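Local coordinates for protein glycosyl hydrolase BlGH5_18 (Bifidobacterium longum subsp. infantis, PDB 7LQX) that probably hydrolyses glycosidic bonds in N-glycan breakdown, as a glycoside hydrolase of family 5, subfamily 18, from a gut bifidobacterium, at residues F115-S118 and W119-T122; T404-T407 and S408-R412. One frame throughout, in Å; residues are numbered along the deposited sequence.

Both contacts are local folds of the chain on itself, each at a carbonyl that takes a backbone N-H from further along. Contact 1 (115-122) is a mostly buried turn in the loop between strand 113-114 and helix 132-149, in the part of the chain that carries the eight-stranded parallel sheet, and the second subunit packs on it. Contact 2 (404-412) ends the edge strand 403-407 of the separate three-stranded parallel sheet; it is only partly buried and meets no other subunit. Proline, indole and aliphatic groups dominate contact 1, whereas threonine hydroxyl and backbone bonds dominate contact 2. Their centres lie 42 Å apart.

Contact 1: F115-S118 and W119-T122; sequences FLPS and WLVT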
loop_
_atom_site.group_PDB
_atom_site.type_symbol
_atom_site.label_atom_id
_atom_site.label_comp_id
_atom_site.label_asym_id
_atom_site.label_seq_id
_atom_site.Cartn_x
_atom_site.Cartn_y
_atom_site.Cartn_z
ATOM N N PHE A 115 1.966 4.792 3.679
ATOM C CA PHE A 115 2.497 3.983 2.584
ATOM C C PHE A 115 3.186 2.776 3.209
ATOM O O PHE A 115 4.366 2.843 3.555
ATOM C CB PHE A 115 3.499 4.791 1.751
ATOM C CG PHE A 115 2.889 5.952 1.035
ATOM C CD1 PHE A 115 2.334 5.782 -0.211
ATOM C CD2 PHE A 115 2.860 7.211 1.609
ATOM C CE1 PHE A 115 1.757 6.844 -0.875
ATOM C CE2 PHE A 115 2.293 8.274 0.946
ATOM C CZ PHE A 115 1.732 8.086 -0.295
ATOM N N LEU A 116 2.458 1.690 3.375
ATOM C CA LEU A 116 3.046 0.470 3.892
ATOM C C LEU A 116 3.153 -0.578 2.799
ATOM O O LEU A 116 2.234 -0.721 1.989
ATOM C CB LEU A 116 2.217 -0.120 5.031
ATOM C CG LEU A 116 2.348 0.613 6.358
ATOM C CD1 LEU A 116 1.616 -0.185 7.434
ATOM C CD2 LEU A 116 3.792 0.835 6.787
ATOM N N PRO A 117 4.238 -1.345 2.765
ATOM C CA PRO A 117 4.278 -2.506 1.875
ATOM C C PRO A 117 3.180 -3.504 2.214
ATOM O O PRO A 117 2.737 -3.619 3.360
ATOM C CB PRO A 117 5.663 -3.113 2.141
ATOM C CG PRO A 117 6.467 -1.994 2.771
ATOM C CD PRO A 117 5.474 -1.215 3.565
ATOM N N SER A 118 2.770 -4.265 1.197
ATOM C CA SER A 118 1.666 -5.212 1.348
ATOM C C SER A 118 1.980 -6.318 2.348
ATOM O O SER A 118 1.057 -6.946 2.879
ATOM C CB SER A 118 1.295 -5.807 -0.013
ATOM O OG SER A 118 2.396 -6.442 -0.635
ATOM N N TRP A 119 3.260 -6.546 2.642
ATOM C CA TRP A 119 3.662 -7.578 3.587
ATOM C C TRP A 119 3.552 -7.136 5.038
ATOM O O TRP A 119 3.941 -7.897 5.929
ATOM C CB TRP A 119 5.078 -8.074 3.277
ATOM C CG TRP A 119 6.169 -7.036 3.163
ATOM C CD1 TRP A 119 6.535 -6.343 2.044
ATOM C CD2 TRP A 119 7.080 -6.628 4.194
ATOM N NE1 TRP A 119 7.605 -5.529 2.317
ATOM C CE2 TRP A 119 7.944 -5.667 3.636
ATOM C CE3 TRP A 119 7.238 -6.970 5.540
ATOM C CZ2 TRP A 119 8.952 -5.051 4.377
ATOM C CZ3 TRP A 119 8.242 -6.354 6.272
ATOM C CH2 TRP A 119 9.085 -5.417 5.684
ATOM N N LEU A 120 3.027 -5.937 5.297
ATOM C CA LEU A 120 2.765 -5.471 6.650
ATOM C C LEU A 120 1.304 -5.114 6.901
ATOM O O LEU A 120 0.999 -4.585 7.977
ATOM C CB LEU A 120 3.648 -4.263 6.983
ATOM C CG LEU A 120 5.119 -4.603 7.205
ATOM C CD1 LEU A 120 5.953 -3.337 7.331
ATOM C CD2 LEU A 120 5.296 -5.475 8.440
ATOM N N VAL A 121 0.393 -5.399 5.964
ATOM C CA VAL A 121 -0.992 -4.966 6.093
ATOM C C VAL A 121 -1.961 -6.134 5.943
ATOM O O VAL A 121 -1.654 -7.154 5.324
ATOM C CB VAL A 121 -1.374 -3.860 5.077
ATOM C CG1 VAL A 121 -0.381 -2.711 5.139
ATOM C CG2 VAL A 121 -1.475 -4.422 3.659
ATOM N N THR A 122 -3.162 -5.937 6.509
ATOM C CA THR A 122 -4.332 -6.813 6.420
ATOM C C THR A 122 -3.973 -8.276 6.641
ATOM O O THR A 122 -3.657 -8.651 7.774
ATOM C CB THR A 122 -5.142 -6.563 5.142
ATOM O OG1 THR A 122 -4.372 -6.923 3.995
ATOM C CG2 THR A 122 -5.550 -5.088 5.036
HETATM O O HOH W 1 -1.596 -7.965 2.465
#
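Pro117 and Trp119 lie side by side, the proline ring over one face of the indole. Pro117 CB makes the closest approach, 3.1 Å from Trp119 NE1 and 3.3 Å from Trp119 CD1, so the pyrrole part of the indole takes the contact, while Pro117 CG stands further back over the same part. Leu120 CG shares this face with the proline, offset toward the rim of the ring. Trp119 CG sits between its own backbone N and carbonyl carbon (chi1 53°), which folds the ring back under the proline; Trp119 NE1 then gives its hydrogen to Gln73 O, fixing the rotation of the indole. A second apolar contact joins Leu116 and Val121: Leu116 CB meets Val121 CG1 at 3.7 Å, the two side chains crossing obliquely, and the same methyl also lies against Pro117 O.

Among polar groups, Leu120 N donates to Pro117 O at 3.0 Å with an N-H...O angle of 159°. The donor stands above the carbonyl plane, 46° out of it. One water donates to both Ser118 O (2.9 Å) and Val121 O (3.0 Å), bridging two carbonyls of the turn.

Trp69 of helix 69-72 packs on Leu116, Pro117 and Leu120. Across the dimer interface, Thr122 OG1 is hydrogen-bonded to Asp114 OD2 of the second subunit, and Trp119 packs on its Asp323. The i to i+3 bond from Leu120 to Pro117, with type I angles at Ser118 and Trp119, is that of a type I beta turn (117-120), whose last three residues form a short 3-10 segment.

Contact 2: T404-T407 and S408-R412; sequences TLVT and SATAR
Thr407 receives two N-H groups from the turn that follows it, one on its side chain and one on its carbonyl. Thr410 N points at Thr407 OG1 over 3.2 Å, and the bond is almost straight, with an N-H...O angle of 173°. The hydroxyl is brought there by a first torsion of 70°, which sets OG1 between the backbone N and the carbonyl carbon and turns it to the N-H of Thr410. Ala411 N reaches Thr407 O at 2.9 Å, arriving nearly along the C=O axis, with an N-H...O angle of 151°. One residue further along, Arg412 N bonds in turn to Ala409 O.

A threonine whose hydroxyl takes the N-H three residues on, while its carbonyl takes the one four residues on, forms an ST motif; such motifs are common at helix N-termini. Here it lies where strand 403-407 gives way to 408-411, whose backbone angles are helical, ahead of helix 414-420.

Water 2 joins the two sides of the bend: it accepts from Thr407 N at 3.1 Å and is hydrogen-bonded to Thr410 OG1 at 2.7 Å.

The apolar contact is between Val406 and the residues of the turn. Thr410 turns CG2 anti to its backbone N and rests that methyl on Val406 CB at 3.8 Å, with Val406 CG1 close by; the two side chains cross at about a right angle. Ala411 CB touches Val406 CG2 more loosely, at 4.3 Å. Ser408 OG is hydrogen-bonded to Val371 N, just past strand 365-369, and the Ser408 backbone pairs with Ile369 at that strand's end.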
loop_
_atom_site.group_PDB
_atom_site.type_symbol
_atom_site.label_atom_id
_atom_site.label_comp_id
_atom_site.label_asym_id
_atom_site.label_seq_id
_atom_site.Cartn_x
_atom_site.Cartn_y
_atom_site.Cartn_z
ATOM N N THR A 404 15.165 28.539 29.143
ATOM C CA THR A 404 15.247 27.171 28.659
ATOM C C THR A 404 14.385 26.298 29.569
ATOM O O THR A 404 13.622 26.791 30.398
ATOM C CB THR A 404 16.706 26.729 28.540
ATOM O OG1 THR A 404 16.770 25.458 27.882
ATOM C CG2 THR A 404 17.394 26.632 29.905
ATOM N N LEU A 405 14.492 24.991 29.381
ATOM C CA LEU A 405 13.834 24.014 30.235
ATOM C C LEU A 405 14.892 23.069 30.772
ATOM O O LEU A 405 15.810 22.690 30.046
ATOM C CB LEU A 405 12.763 23.232 29.477
ATOM C CG LEU A 405 11.630 24.206 29.109
ATOM C CD1 LEU A 405 11.549 24.434 27.606
ATOM C CD2 LEU A 405 10.285 23.820 29.706
ATOM N N VAL A 406 14.751 22.686 32.036
ATOM C CA VAL A 406 15.658 21.723 32.642
ATOM C C VAL A 406 14.832 20.685 33.388
ATOM O O VAL A 406 13.693 20.932 33.789
ATOM C CB VAL A 406 16.682 22.374 33.597
ATOM C CG1 VAL A 406 17.535 23.391 32.862
ATOM C CG2 VAL A 406 15.984 23.003 34.789
ATOM N N THR A 407 15.418 19.503 33.563
ATOM C CA THR A 407 14.770 18.514 34.400
ATOM C C THR A 407 15.043 18.800 35.876
ATOM O O THR A 407 15.946 19.561 36.246
ATOM C CB THR A 407 15.277 17.106 34.093
ATOM O OG1 THR A 407 16.632 16.996 34.542
ATOM C CG2 THR A 407 15.171 16.798 32.605
ATOM N N SER A 408 14.261 18.127 36.723
ATOM C CA SER A 408 14.466 18.213 38.167
ATOM C C SER A 408 15.867 17.770 38.581
ATOM O O SER A 408 16.415 18.306 39.545
ATOM C CB SER A 408 13.379 17.407 38.882
ATOM O OG SER A 408 13.180 16.143 38.270
ATOM N N ALA A 409 16.467 16.812 37.875
ATOM C CA ALA A 409 17.842 16.421 38.171
ATOM C C ALA A 409 18.826 17.536 37.830
ATOM O O ALA A 409 19.695 17.879 38.636
ATOM C CB ALA A 409 18.185 15.134 37.419
ATOM N N THR A 410 18.692 18.132 36.645
ATOM C CA THR A 410 19.574 19.239 36.273
ATOM C C THR A 410 19.415 20.409 37.232
ATOM O O THR A 410 20.395 21.086 37.565
ATOM C CB THR A 410 19.272 19.643 34.831
ATOM O OG1 THR A 410 19.562 18.524 33.987
ATOM C CG2 THR A 410 20.091 20.831 34.394
ATOM N N ALA A 411 18.192 20.636 37.717
ATOM C CA ALA A 411 17.946 21.745 38.625
ATOM C C ALA A 411 18.705 21.595 39.935
ATOM O O ALA A 411 18.850 22.580 40.660
ATOM C CB ALA A 411 16.446 21.868 38.910
ATOM N N ARG A 412 19.152 20.386 40.267
ATOM C CA ARG A 412 19.972 20.144 41.451
ATOM C C ARG A 412 21.470 20.158 41.154
ATOM O O ARG A 412 22.264 19.909 42.065
ATOM C CB ARG A 412 19.605 18.785 42.079
ATOM C CG ARG A 412 18.174 18.671 42.597
ATOM C CD ARG A 412 17.891 17.330 43.306
ATOM N NE ARG A 412 17.988 16.170 42.428
ATOM C CZ ARG A 412 16.953 15.569 41.838
ATOM N NH1 ARG A 412 15.718 16.007 42.036
ATOM N NH2 ARG A 412 17.159 14.514 41.059
HETATM O O HOH W 2 18.001 19.401 31.944
#